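Local coordinates for DyP-type peroxidase (Thermobifida cellulosilytica, PDB 4GS1), which probably uses hydrogen peroxide at a protein-bound haem to oxidise dyes and other bulky substrates, as other DyP-type peroxidases do, at residues F50-A55 / R179-G184; R246-L251 / Y322-G327; D301-L306 / Q361-N366. One frame throughout, in Å; residues are numbered along the deposited sequence.

The three contacts come from the two ferredoxin-like halves of the chain and lead from the first half to the haem. Interaction 1 closes before the others open and pairs strands 50-58 and 176-185 of the N-terminal sheet. Interaction 2 joins strands 240-249 and 318-328 of the C-terminal sheet; its centre is about 13 Å from that of interaction 1, and the two touch, V51 packing on Y322 and L182 on R246. Interaction 3 joins helix 303-307 to the loop after helix 351-360 and alternates in sequence with interaction 2. Their centres are about 19 Å apart, and both touch the haem, whose pocket lies late in the chain; interactions 1 and 2 also meet the second subunit.

Interaction 1: residues F50-A55 / R179-G184; sequences FVHVIA and RWSLRG. With GOL (glycerol), chain I.
A55 and R179 are joined by the shortest bond between strands 50-55 and 179-184, where R179 N gives its hydrogen to A55 O over 2.7 Å. W180 N reaches the same oxygen weakly, and A55 N returns a bond to W180 O. R179 and W180 thus both face A55, a classic beta bulge in an otherwise regular antiparallel ladder. V53 and L182, then V51 and G184, form hydrogen-bonded pairs with bonds in both directions, V53 N to L182 O measuring 2.9 Å.

On the face that carries H52, I54, S181 and R183, H52 is central. With its CG anti to the backbone N (chi1 -159°), the imidazole lies under R183, whose CG sits 3.3 Å from the centroid of the H52 ring in a CH-pi contact. A long aliphatic stem suits arginine to this place, since it can cover a ring while its charged end forms a long, weak ion pair with D325 of the second subunit. A water bridges H52 ND1 (2.9 Å) and R183 NE. A glycerol, probably from the crystallisation liquor, takes a straight bond from R183 N to its O3 (2.7 Å).

The other face is mainly apolar, with W180 NE1 hydrogen-bonded to G146 O. A55 CB lies over the five-membered ring of W180, 3.5 Å from its centroid, alanine suiting this place with its bare methyl. Next to it V53 CG1 meets W180 CH2 at 3.9 Å. G184, without a side chain, leaves room for V51 CG1.

Strand 149-155 pairs with the other edge of strand 50-58. Helix 158-172 packs on F50, H52 and I54, whereas V51, V53 and L182 meet L339 of strand 334-344, and W180 meets V244 of strand 240-249.

Interaction 2: residues R246-L251 / Y322-G327; sequences RIRMLL and YNYDEG. With HEM (protoporphyrin IX containing Fe), chain F.
Y324 reaches from strand 322-327 to R246, I247 and R248 of strand 246-249; both strands belong to the antiparallel sheet of the C-terminal ferredoxin-like half. The strands are not neighbours: strand 334-344 runs between them, and the short segments cross at -65° with axes 8.9 Å apart, so a long side chain has to span the gap. Tyrosine suits this, combining a rigid ring with a polar tip.

The polar link is indirect. One water accepts from both Y324 OH (2.7 Å) and R246 NE (3.0 Å), tying phenol to guanidinium. R246 also makes a cation-pi contact with W144, while R248 turns its charged end to E372.

Packing is made mostly by the tip of Y324. Its OH lies 3.2 Å from R248 CA, and R246 CG comes within 3.7 Å of the same oxygen. The R246 chain is extended from CG to NE and crosses the phenol at about a right angle, the guanidinium and ring planes 69° apart.

The haem lies beyond strand 246-249. I247 points away from strand 322-327, and its branches contact the haem, where a branched apolar residue suits the porphyrin's vinyl group: I247 CG2 stops 3.5 Å from haem CBB.

Interaction 3: residues D301-L306 / Q361-N366; sequences DAHVRL and QGDALN. With HEM (protoporphyrin IX containing Fe), chain F.
H303 and D363 meet through a short hydrogen bond from H303 ND1 to D363 OD2 (2.7 Å, 168° at the hydrogen). The oxygen lies in the imidazole plane and is met on its syn side, with ND1 25° out of the carboxylate plane. At the other end of the ring H303 NE2 coordinates the haem iron at 2.2 Å, so the histidine is fixed at both nitrogens. Its CG is anti to the backbone N (chi1 -175°), which carries the ring out from the helix start to the metal.

L365 CD2 covers one face of the H303 ring in a CH-pi contact, 3.8 Å from the centroid, and also touches the porphyrin at haem C2B. D363 is positioned in turn: its OD1 accepts from L365 N (3.0 Å) in an Asx turn, with L365 N above the carboxylate plane. An alanine in place of D363 would probably leave H303 ND1 without its acceptor and the ring freer to turn.

Farther out, A364 N donates to D301 O (2.9 Å), and a water links D301 OD2 with G362 O. L306 CD1, on an apolar residue suited to lie beside the turn, packs 3.5 Å from D363 N, and the positive phi at G362 favours glycine. H303, D363 and L365 form the proximal side of the haem site, with the axial histidine hydrogen-bonded to an aspartate as in other haem peroxidases.

Interaction 1: residues F50-A55 / R179-G184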
loop_
_atom_site.group_PDB
_atom_site.type_symbol
_atom_site.label_atom_id
_atom_site.label_comp_id
_atom_site.label_asym_id
_atom_site.label_seq_id
_atom_site.Cartn_x
_atom_site.Cartn_y
_atom_site.Cartn_z
ATOM N N PHE B 50 2.394 -7.411 -5.263
ATOM C CA PHE B 50 2.237 -5.947 -5.308
ATOM C C PHE B 50 2.389 -5.397 -6.711
ATOM O O PHE B 50 3.153 -5.938 -7.518
ATOM C CB PHE B 50 3.251 -5.274 -4.363
ATOM C CG PHE B 50 3.121 -5.741 -2.946
ATOM C CD1 PHE B 50 2.208 -5.144 -2.089
ATOM C CD2 PHE B 50 3.876 -6.813 -2.481
ATOM C CE1 PHE B 50 2.057 -5.602 -0.788
ATOM C CE2 PHE B 50 3.727 -7.277 -1.178
ATOM C CZ PHE B 50 2.809 -6.662 -0.333
ATOM N N VAL B 51 1.666 -4.311 -6.996
ATOM C CA VAL B 51 1.769 -3.630 -8.287
ATOM C C VAL B 51 1.738 -2.117 -8.099
ATOM O O VAL B 51 1.171 -1.615 -7.134
ATOM C CB VAL B 51 0.624 -4.051 -9.259
ATOM C CG1 VAL B 51 -0.703 -3.340 -8.903
ATOM C CG2 VAL B 51 1.001 -3.761 -10.715
ATOM N N HIS B 52 2.383 -1.398 -9.011
ATOM C CA HIS B 52 2.223 0.053 -9.086
ATOM C C HIS B 52 2.040 0.352 -10.562
ATOM O O HIS B 52 2.932 0.091 -11.374
ATOM C CB HIS B 52 3.455 0.778 -8.508
ATOM C CG HIS B 52 3.195 2.199 -8.099
ATOM N ND1 HIS B 52 3.946 2.846 -7.131
ATOM C CD2 HIS B 52 2.283 3.106 -8.531
ATOM C CE1 HIS B 52 3.500 4.079 -6.981
ATOM N NE2 HIS B 52 2.488 4.267 -7.817
ATOM N N VAL B 53 0.857 0.850 -10.919
ATOM C CA VAL B 53 0.580 1.206 -12.303
ATOM C C VAL B 53 0.730 2.706 -12.425
ATOM O O VAL B 53 0.153 3.450 -11.633
ATOM C CB VAL B 53 -0.840 0.779 -12.701
ATOM C CG1 VAL B 53 -1.143 1.219 -14.127
ATOM C CG2 VAL B 53 -0.963 -0.732 -12.595
ATOM N N ILE B 54 1.537 3.151 -13.382
ATOM C CA ILE B 54 1.798 4.581 -13.539
ATOM C C ILE B 54 1.538 5.012 -14.970
ATOM O O ILE B 54 2.114 4.455 -15.908
ATOM C CB ILE B 54 3.263 4.932 -13.182
ATOM C CG1 ILE B 54 3.629 4.350 -11.814
ATOM C CG2 ILE B 54 3.464 6.458 -13.169
ATOM C CD1 ILE B 54 5.050 3.857 -11.720
ATOM N N ALA B 55 0.672 6.010 -15.140
ATOM C CA ALA B 55 0.422 6.575 -16.465
ATOM C C ALA B 55 1.188 7.884 -16.587
ATOM O O ALA B 55 1.222 8.679 -15.645
ATOM C CB ALA B 55 -1.083 6.811 -16.675
ATOM N N ARG B 179 0.900 11.296 -14.877
ATOM C CA ARG B 179 -0.486 11.739 -15.020
ATOM C C ARG B 179 -1.358 11.218 -13.876
ATOM O O ARG B 179 -2.060 11.990 -13.212
ATOM C CB ARG B 179 -1.060 11.288 -16.371
ATOM C CG ARG B 179 -2.464 11.796 -16.661
ATOM C CD ARG B 179 -2.955 11.321 -18.044
ATOM N NE ARG B 179 -4.324 11.774 -18.303
ATOM C CZ ARG B 179 -4.626 12.938 -18.871
ATOM N NH1 ARG B 179 -3.660 13.771 -19.260
ATOM N NH2 ARG B 179 -5.893 13.275 -19.052
ATOM N N TRP B 180 -1.308 9.910 -13.653
ATOM C CA TRP B 180 -1.972 9.292 -12.509
ATOM C C TRP B 180 -1.216 8.015 -12.157
ATOM O O TRP B 180 -0.446 7.495 -12.959
ATOM C CB TRP B 180 -3.475 9.017 -12.769
ATOM C CG TRP B 180 -3.782 8.088 -13.924
ATOM C CD1 TRP B 180 -4.122 8.451 -15.212
ATOM C CD2 TRP B 180 -3.782 6.656 -13.907
ATOM N NE1 TRP B 180 -4.328 7.326 -15.982
ATOM C CE2 TRP B 180 -4.123 6.214 -15.204
ATOM C CE3 TRP B 180 -3.523 5.702 -12.912
ATOM C CZ2 TRP B 180 -4.213 4.861 -15.535
ATOM C CZ3 TRP B 180 -3.612 4.350 -13.244
ATOM C CH2 TRP B 180 -3.949 3.945 -14.547
ATOM N N SER B 181 -1.407 7.521 -10.943
ATOM C CA SER B 181 -0.834 6.229 -10.590
ATOM C C SER B 181 -1.695 5.567 -9.540
ATOM O O SER B 181 -2.482 6.227 -8.860
ATOM C CB SER B 181 0.607 6.376 -10.088
ATOM O OG SER B 181 0.626 6.789 -8.726
ATOM N N LEU B 182 -1.570 4.252 -9.413
ATOM C CA LEU B 182 -2.297 3.539 -8.361
ATOM C C LEU B 182 -1.522 2.295 -7.952
ATOM O O LEU B 182 -1.050 1.532 -8.805
ATOM C CB LEU B 182 -3.710 3.156 -8.824
ATOM C CG LEU B 182 -4.674 2.557 -7.791
ATOM C CD1 LEU B 182 -4.874 3.495 -6.630
ATOM C CD2 LEU B 182 -6.016 2.249 -8.472
ATOM N N ARG B 183 -1.377 2.119 -6.638
ATOM C CA ARG B 183 -0.739 0.935 -6.076
ATOM C C ARG B 183 -1.795 -0.079 -5.683
ATOM O O ARG B 183 -2.886 0.295 -5.244
ATOM C CB ARG B 183 0.083 1.323 -4.843
ATOM C CG ARG B 183 1.273 2.211 -5.181
ATOM C CD ARG B 183 1.996 2.723 -3.923
ATOM N NE ARG B 183 2.685 1.655 -3.201
ATOM C CZ ARG B 183 2.295 1.179 -2.024
ATOM N NH1 ARG B 183 2.981 0.210 -1.435
ATOM N NH2 ARG B 183 1.218 1.671 -1.435
ATOM N N GLY B 184 -1.463 -1.365 -5.822
ATOM C CA GLY B 184 -2.388 -2.438 -5.488
ATOM C C GLY B 184 -1.693 -3.633 -4.862
ATOM O O GLY B 184 -0.471 -3.766 -4.958
HETATM C C1 GOL I . -2.156 6.794 -5.638
HETATM O O1 GOL I . -1.889 8.171 -5.806
HETATM C C2 GOL I . -0.836 6.092 -5.327
HETATM O O2 GOL I . -0.072 5.869 -6.496
HETATM C C3 GOL I . -1.052 4.771 -4.610
HETATM O O3 GOL I . -2.224 4.147 -5.041
HETATM O O HOH W 1 5.446 1.915 -4.874
#

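Interaction 2: residues R246-L251 / Y322-G327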
loop_
_atom_site.group_PDB
_atom_site.type_symbol
_atom_site.label_atom_id
_atom_site.label_comp_id
_atom_site.label_asym_id
_atom_site.label_seq_id
_atom_site.Cartn_x
_atom_site.Cartn_y
_atom_site.Cartn_z
ATOM N N ARG B 246 -10.142 1.700 -12.543
ATOM C CA ARG B 246 -10.136 1.893 -11.099
ATOM C C ARG B 246 -11.578 1.825 -10.613
ATOM O O ARG B 246 -12.375 2.727 -10.897
ATOM C CB ARG B 246 -9.497 3.250 -10.748
ATOM C CG ARG B 246 -9.495 3.565 -9.262
ATOM C CD ARG B 246 -8.839 4.918 -8.971
ATOM N NE ARG B 246 -8.942 5.254 -7.557
ATOM C CZ ARG B 246 -8.077 6.018 -6.897
ATOM N NH1 ARG B 246 -7.019 6.529 -7.522
ATOM N NH2 ARG B 246 -8.269 6.258 -5.607
ATOM N N ILE B 247 -11.930 0.737 -9.916
ATOM C CA ILE B 247 -13.330 0.498 -9.564
ATOM C C ILE B 247 -13.501 0.532 -8.061
ATOM O O ILE B 247 -13.088 -0.392 -7.355
ATOM C CB ILE B 247 -13.846 -0.856 -10.115
ATOM C CG1 ILE B 247 -13.580 -0.983 -11.619
ATOM C CG2 ILE B 247 -15.357 -0.993 -9.860
ATOM C CD1 ILE B 247 -13.989 -2.374 -12.186
ATOM N N ARG B 248 -14.117 1.602 -7.568
ATOM C CA ARG B 248 -14.387 1.742 -6.140
ATOM C C ARG B 248 -15.496 0.785 -5.735
ATOM O O ARG B 248 -16.503 0.656 -6.441
ATOM C CB ARG B 248 -14.801 3.182 -5.802
ATOM C CG ARG B 248 -15.047 3.417 -4.305
ATOM C CD ARG B 248 -15.135 4.915 -3.954
ATOM N NE ARG B 248 -16.228 5.608 -4.646
ATOM C CZ ARG B 248 -17.483 5.688 -4.200
ATOM N NH1 ARG B 248 -17.835 5.114 -3.057
ATOM N NH2 ARG B 248 -18.395 6.351 -4.902
ATOM N N MET B 249 -15.296 0.098 -4.613
ATOM C CA MET B 249 -16.316 -0.779 -4.049
ATOM C C MET B 249 -17.116 -0.058 -2.981
ATOM O O MET B 249 -16.546 0.581 -2.089
ATOM C CB MET B 249 -15.661 -2.018 -3.435
ATOM C CG MET B 249 -15.155 -3.033 -4.465
ATOM S SD MET B 249 -14.068 -4.221 -3.632
ATOM C CE MET B 249 -14.032 -5.552 -4.840
ATOM N N LEU B 250 -18.442 -0.157 -3.067
ATOM C CA LEU B 250 -19.308 0.475 -2.077
ATOM C C LEU B 250 -19.449 -0.510 -0.931
ATOM O O LEU B 250 -20.462 -1.199 -0.809
ATOM C CB LEU B 250 -20.677 0.831 -2.689
ATOM C CG LEU B 250 -20.769 2.152 -3.473
ATOM C CD1 LEU B 250 -19.752 2.250 -4.578
ATOM C CD2 LEU B 250 -22.167 2.380 -4.043
ATOM N N LEU B 251 -18.410 -0.590 -0.106
ATOM C CA LEU B 251 -18.317 -1.628 0.913
ATOM C C LEU B 251 -19.316 -1.459 2.055
ATOM O O LEU B 251 -19.724 -2.445 2.666
ATOM C CB LEU B 251 -16.876 -1.729 1.453
ATOM C CG LEU B 251 -15.826 -2.280 0.479
ATOM C CD1 LEU B 251 -14.431 -2.258 1.104
ATOM C CD2 LEU B 251 -16.180 -3.695 0.044
ATOM N N TYR B 322 -5.740 -6.199 -8.985
ATOM C CA TYR B 322 -5.178 -6.058 -7.649
ATOM C C TYR B 322 -6.169 -5.311 -6.778
ATOM O O TYR B 322 -7.009 -4.561 -7.286
ATOM C CB TYR B 322 -3.829 -5.295 -7.693
ATOM C CG TYR B 322 -2.700 -6.170 -8.206
ATOM C CD1 TYR B 322 -1.785 -6.736 -7.328
ATOM C CD2 TYR B 322 -2.575 -6.452 -9.560
ATOM C CE1 TYR B 322 -0.762 -7.566 -7.793
ATOM C CE2 TYR B 322 -1.561 -7.293 -10.034
ATOM C CZ TYR B 322 -0.664 -7.839 -9.139
ATOM O OH TYR B 322 0.338 -8.670 -9.603
ATOM N N ASN B 323 -6.062 -5.489 -5.466
ATOM C CA ASN B 323 -6.889 -4.711 -4.545
ATOM C C ASN B 323 -6.238 -3.368 -4.272
ATOM O O ASN B 323 -5.009 -3.277 -4.218
ATOM C CB ASN B 323 -7.038 -5.473 -3.233
ATOM C CG ASN B 323 -7.567 -6.867 -3.454
ATOM O OD1 ASN B 323 -8.563 -7.047 -4.141
ATOM N ND2 ASN B 323 -6.870 -7.864 -2.927
ATOM N N TYR B 324 -7.032 -2.308 -4.107
ATOM C CA TYR B 324 -6.433 -1.051 -3.661
ATOM C C TYR B 324 -7.124 -0.522 -2.414
ATOM O O TYR B 324 -8.324 -0.717 -2.214
ATOM C CB TYR B 324 -6.367 0.015 -4.777
ATOM C CG TYR B 324 -7.687 0.650 -5.160
ATOM C CD1 TYR B 324 -8.156 1.792 -4.505
ATOM C CD2 TYR B 324 -8.445 0.136 -6.205
ATOM C CE1 TYR B 324 -9.365 2.385 -4.866
ATOM C CE2 TYR B 324 -9.644 0.721 -6.565
ATOM C CZ TYR B 324 -10.092 1.841 -5.909
ATOM O OH TYR B 324 -11.289 2.411 -6.293
ATOM N N ASP B 325 -6.348 0.142 -1.570
ATOM C CA ASP B 325 -6.866 0.721 -0.346
ATOM C C ASP B 325 -6.264 2.111 -0.227
ATOM O O ASP B 325 -5.068 2.264 0.045
ATOM C CB ASP B 325 -6.458 -0.131 0.858
ATOM C CG ASP B 325 -7.105 0.329 2.150
ATOM O OD1 ASP B 325 -7.511 1.511 2.247
ATOM O OD2 ASP B 325 -7.213 -0.489 3.088
ATOM N N GLU B 326 -7.104 3.117 -0.426
ATOM C CA GLU B 326 -6.676 4.497 -0.306
ATOM C C GLU B 326 -7.405 5.193 0.837
ATOM O O GLU B 326 -7.617 6.407 0.815
ATOM C CB GLU B 326 -6.865 5.223 -1.641
ATOM C CG GLU B 326 -5.838 4.798 -2.701
ATOM C CD GLU B 326 -4.413 4.973 -2.200
ATOM O OE1 GLU B 326 -4.178 5.921 -1.435
ATOM O OE2 GLU B 326 -3.530 4.155 -2.534
ATOM N N GLY B 327 -7.769 4.411 1.849
ATOM C CA GLY B 327 -8.330 4.964 3.070
ATOM C C GLY B 327 -9.743 5.480 2.920
ATOM O O GLY B 327 -10.632 4.766 2.441
HETATM C CHA HEM F . -15.964 -13.086 -13.096
HETATM C CHB HEM F . -15.718 -9.890 -9.467
HETATM C CHC HEM F . -15.604 -6.216 -12.643
HETATM C CHD HEM F . -15.423 -9.414 -16.297
HETATM C C1A HEM F . -15.932 -12.526 -11.850
HETATM C C2A HEM F . -16.019 -13.269 -10.616
HETATM C C3A HEM F . -15.952 -12.380 -9.615
HETATM C C4A HEM F . -15.814 -11.063 -10.185
HETATM C CMA HEM F . -16.001 -12.683 -8.097
HETATM C CAA HEM F . -16.167 -14.811 -10.521
HETATM C CBA HEM F . -14.807 -15.518 -10.381
HETATM C CGA HEM F . -13.994 -15.465 -11.646
HETATM O O1A HEM F . -14.308 -16.234 -12.603
HETATM O O2A HEM F . -13.019 -14.673 -11.697
HETATM C C1B HEM F . -15.687 -8.626 -10.009
HETATM C C2B HEM F . -15.704 -7.395 -9.250
HETATM C C3B HEM F . -15.686 -6.371 -10.119
HETATM C C4B HEM F . -15.640 -6.925 -11.460
HETATM C CMB HEM F . -15.775 -7.359 -7.704
HETATM C CAB HEM F . -15.675 -4.846 -9.839
HETATM C CBB HEM F . -15.235 -4.318 -8.679
HETATM C C1C HEM F . -15.548 -6.766 -13.911
HETATM C C2C HEM F . -15.503 -6.033 -15.170
HETATM C C3C HEM F . -15.437 -6.925 -16.180
HETATM C C4C HEM F . -15.467 -8.240 -15.584
HETATM C CMC HEM F . -15.480 -4.492 -15.269
HETATM C CAC HEM F . -15.372 -6.721 -17.719
HETATM C CBC HEM F . -15.769 -5.621 -18.363
HETATM C C1D HEM F . -15.530 -10.673 -15.766
HETATM C C2D HEM F . -15.459 -11.888 -16.541
HETATM C C3D HEM F . -15.641 -13.022 -15.552
HETATM C C4D HEM F . -15.782 -12.392 -14.262
HETATM C CMD HEM F . -15.260 -12.034 -18.068
HETATM C CAD HEM F . -15.646 -14.524 -15.878
HETATM C CBD HEM F . -17.022 -14.934 -16.405
HETATM C CGD HEM F . -16.968 -16.406 -16.752
HETATM O O1D HEM F . -17.351 -17.245 -15.891
HETATM O O2D HEM F . -16.515 -16.748 -17.876
HETATM N NA HEM F . -15.805 -11.176 -11.570
HETATM N NB HEM F . -15.652 -8.307 -11.358
HETATM N NC HEM F . -15.542 -8.123 -14.200
HETATM N ND HEM F . -15.716 -11.006 -14.421
HETATM FE FE HEM F . -15.783 -9.658 -12.903
HETATM O O HOH W 2 -11.462 5.069 -5.982
#

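Interaction 3: residues D301-L306 / Q361-N366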
loop_
_atom_site.group_PDB
_atom_site.type_symbol
_atom_site.label_atom_id
_atom_site.label_comp_id
_atom_site.label_asym_id
_atom_site.label_seq_id
_atom_site.Cartn_x
_atom_site.Cartn_y
_atom_site.Cartn_z
ATOM N N ASP B 301 -29.575 -11.370 -13.382
ATOM C CA ASP B 301 -28.684 -10.221 -13.312
ATOM C C ASP B 301 -27.370 -10.530 -12.593
ATOM O O ASP B 301 -26.649 -9.617 -12.197
ATOM C CB ASP B 301 -29.383 -9.012 -12.657
ATOM C CG ASP B 301 -29.817 -9.285 -11.227
ATOM O OD1 ASP B 301 -29.729 -10.451 -10.782
ATOM O OD2 ASP B 301 -30.239 -8.328 -10.531
ATOM N N ALA B 302 -27.044 -11.812 -12.434
ATOM C CA ALA B 302 -25.780 -12.169 -11.779
ATOM C C ALA B 302 -24.586 -11.809 -12.644
ATOM O O ALA B 302 -24.610 -11.997 -13.860
ATOM C CB ALA B 302 -25.748 -13.655 -11.463
ATOM N N HIS B 303 -23.537 -11.301 -12.000
ATOM C CA HIS B 303 -22.314 -10.895 -12.686
ATOM C C HIS B 303 -21.763 -11.968 -13.629
ATOM O O HIS B 303 -21.486 -11.680 -14.800
ATOM C CB HIS B 303 -21.255 -10.485 -11.657
ATOM C CG HIS B 303 -20.003 -9.932 -12.259
ATOM N ND1 HIS B 303 -19.954 -8.693 -12.866
ATOM C CD2 HIS B 303 -18.751 -10.441 -12.324
ATOM C CE1 HIS B 303 -18.719 -8.463 -13.282
ATOM N NE2 HIS B 303 -17.976 -9.504 -12.970
ATOM N N VAL B 304 -21.598 -13.201 -13.149
ATOM C CA VAL B 304 -20.982 -14.212 -14.012
ATOM C C VAL B 304 -21.893 -14.658 -15.144
ATOM O O VAL B 304 -21.399 -15.153 -16.155
ATOM C CB VAL B 304 -20.416 -15.440 -13.256
ATOM C CG1 VAL B 304 -19.475 -14.985 -12.132
ATOM C CG2 VAL B 304 -21.542 -16.323 -12.709
ATOM N N ARG B 305 -23.204 -14.482 -14.993
ATOM C CA ARG B 305 -24.118 -14.770 -16.100
ATOM C C ARG B 305 -23.900 -13.771 -17.229
ATOM O O ARG B 305 -23.811 -14.151 -18.407
ATOM C CB ARG B 305 -25.587 -14.749 -15.640
ATOM C CG ARG B 305 -26.575 -14.935 -16.794
ATOM C CD ARG B 305 -28.025 -14.922 -16.325
ATOM N NE ARG B 305 -28.356 -16.081 -15.495
ATOM C CZ ARG B 305 -28.615 -17.298 -15.969
ATOM N NH1 ARG B 305 -28.912 -18.279 -15.128
ATOM N NH2 ARG B 305 -28.589 -17.529 -17.280
ATOM N N LEU B 306 -23.804 -12.492 -16.880
ATOM C CA LEU B 306 -23.705 -11.473 -17.914
ATOM C C LEU B 306 -22.310 -11.379 -18.510
ATOM O O LEU B 306 -22.158 -10.968 -19.660
ATOM C CB LEU B 306 -24.161 -10.114 -17.376
ATOM C CG LEU B 306 -25.601 -10.040 -16.879
ATOM C CD1 LEU B 306 -25.872 -8.634 -16.368
ATOM C CD2 LEU B 306 -26.576 -10.402 -17.988
ATOM N N GLN B 361 -27.393 -4.786 -19.487
ATOM C CA GLN B 361 -28.267 -5.836 -18.982
ATOM C C GLN B 361 -28.433 -5.803 -17.465
ATOM O O GLN B 361 -29.039 -6.702 -16.887
ATOM C CB GLN B 361 -27.797 -7.215 -19.468
ATOM C CG GLN B 361 -27.705 -7.301 -20.989
ATOM C CD GLN B 361 -27.215 -8.649 -21.471
ATOM O OE1 GLN B 361 -26.169 -8.748 -22.109
ATOM N NE2 GLN B 361 -27.979 -9.696 -21.179
ATOM N N GLY B 362 -27.898 -4.761 -16.826
ATOM C CA GLY B 362 -28.186 -4.496 -15.424
ATOM C C GLY B 362 -27.553 -5.414 -14.397
ATOM O O GLY B 362 -28.229 -5.876 -13.470
ATOM N N ASP B 363 -26.257 -5.665 -14.557
ATOM C CA ASP B 363 -25.460 -6.429 -13.600
ATOM C C ASP B 363 -25.758 -5.944 -12.186
ATOM O O ASP B 363 -25.664 -4.756 -11.904
ATOM C CB ASP B 363 -23.988 -6.207 -13.948
ATOM C CG ASP B 363 -23.021 -6.985 -13.064
ATOM O OD1 ASP B 363 -23.442 -7.766 -12.179
ATOM O OD2 ASP B 363 -21.800 -6.803 -13.274
ATOM N N ALA B 364 -26.144 -6.864 -11.305
ATOM C CA ALA B 364 -26.409 -6.523 -9.906
ATOM C C ALA B 364 -25.205 -5.867 -9.241
ATOM O O ALA B 364 -25.358 -5.073 -8.310
ATOM C CB ALA B 364 -26.832 -7.777 -9.134
ATOM N N LEU B 365 -24.007 -6.193 -9.719
ATOM C CA LEU B 365 -22.784 -5.603 -9.173
ATOM C C LEU B 365 -22.672 -4.106 -9.476
ATOM O O LEU B 365 -21.930 -3.385 -8.800
ATOM C CB LEU B 365 -21.566 -6.345 -9.726
ATOM C CG LEU B 365 -20.211 -6.131 -9.070
ATOM C CD1 LEU B 365 -20.247 -6.469 -7.575
ATOM C CD2 LEU B 365 -19.174 -6.998 -9.804
ATOM N N ASN B 366 -23.415 -3.625 -10.475
ATOM C CA ASN B 366 -23.360 -2.196 -10.813
ATOM C C ASN B 366 -23.680 -1.316 -9.611
ATOM O O ASN B 366 -23.090 -0.242 -9.428
ATOM C CB ASN B 366 -24.345 -1.851 -11.947
ATOM C CG ASN B 366 -23.898 -2.370 -13.311
ATOM O OD1 ASN B 366 -22.733 -2.718 -13.511
ATOM N ND2 ASN B 366 -24.829 -2.405 -14.262
HETATM C CHA HEM F . -15.964 -13.086 -13.096
HETATM C CHB HEM F . -15.718 -9.890 -9.467
HETATM C CHC HEM F . -15.604 -6.216 -12.643
HETATM C CHD HEM F . -15.423 -9.414 -16.297
HETATM C C1A HEM F . -15.932 -12.526 -11.850
HETATM C C2A HEM F . -16.019 -13.269 -10.616
HETATM C C3A HEM F . -15.952 -12.380 -9.615
HETATM C C4A HEM F . -15.814 -11.063 -10.185
HETATM C CMA HEM F . -16.001 -12.683 -8.097
HETATM C CAA HEM F . -16.167 -14.811 -10.521
HETATM C CBA HEM F . -14.807 -15.518 -10.381
HETATM C CGA HEM F . -13.994 -15.465 -11.646
HETATM O O1A HEM F . -14.308 -16.234 -12.603
HETATM O O2A HEM F . -13.019 -14.673 -11.697
HETATM C C1B HEM F . -15.687 -8.626 -10.009
HETATM C C2B HEM F . -15.704 -7.395 -9.250
HETATM C C3B HEM F . -15.686 -6.371 -10.119
HETATM C C4B HEM F . -15.640 -6.925 -11.460
HETATM C CMB HEM F . -15.775 -7.359 -7.704
HETATM C CAB HEM F . -15.675 -4.846 -9.839
HETATM C CBB HEM F . -15.235 -4.318 -8.679
HETATM C C1C HEM F . -15.548 -6.766 -13.911
HETATM C C2C HEM F . -15.503 -6.033 -15.170
HETATM C C3C HEM F . -15.437 -6.925 -16.180
HETATM C C4C HEM F . -15.467 -8.240 -15.584
HETATM C CMC HEM F . -15.480 -4.492 -15.269
HETATM C CAC HEM F . -15.372 -6.721 -17.719
HETATM C CBC HEM F . -15.769 -5.621 -18.363
HETATM C C1D HEM F . -15.530 -10.673 -15.766
HETATM C C2D HEM F . -15.459 -11.888 -16.541
HETATM C C3D HEM F . -15.641 -13.022 -15.552
HETATM C C4D HEM F . -15.782 -12.392 -14.262
HETATM C CMD HEM F . -15.260 -12.034 -18.068
HETATM C CAD HEM F . -15.646 -14.524 -15.878
HETATM C CBD HEM F . -17.022 -14.934 -16.405
HETATM C CGD HEM F . -16.968 -16.406 -16.752
HETATM O O1D HEM F . -17.351 -17.245 -15.891
HETATM O O2D HEM F . -16.515 -16.748 -17.876
HETATM N NA HEM F . -15.805 -11.176 -11.570
HETATM N NB HEM F . -15.652 -8.307 -11.358
HETATM N NC HEM F . -15.542 -8.123 -14.200
HETATM N ND HEM F . -15.716 -11.006 -14.421
HETATM FE FE HEM F . -15.783 -9.658 -12.903
HETATM O O HOH W 3 -29.888 -5.705 -11.330
#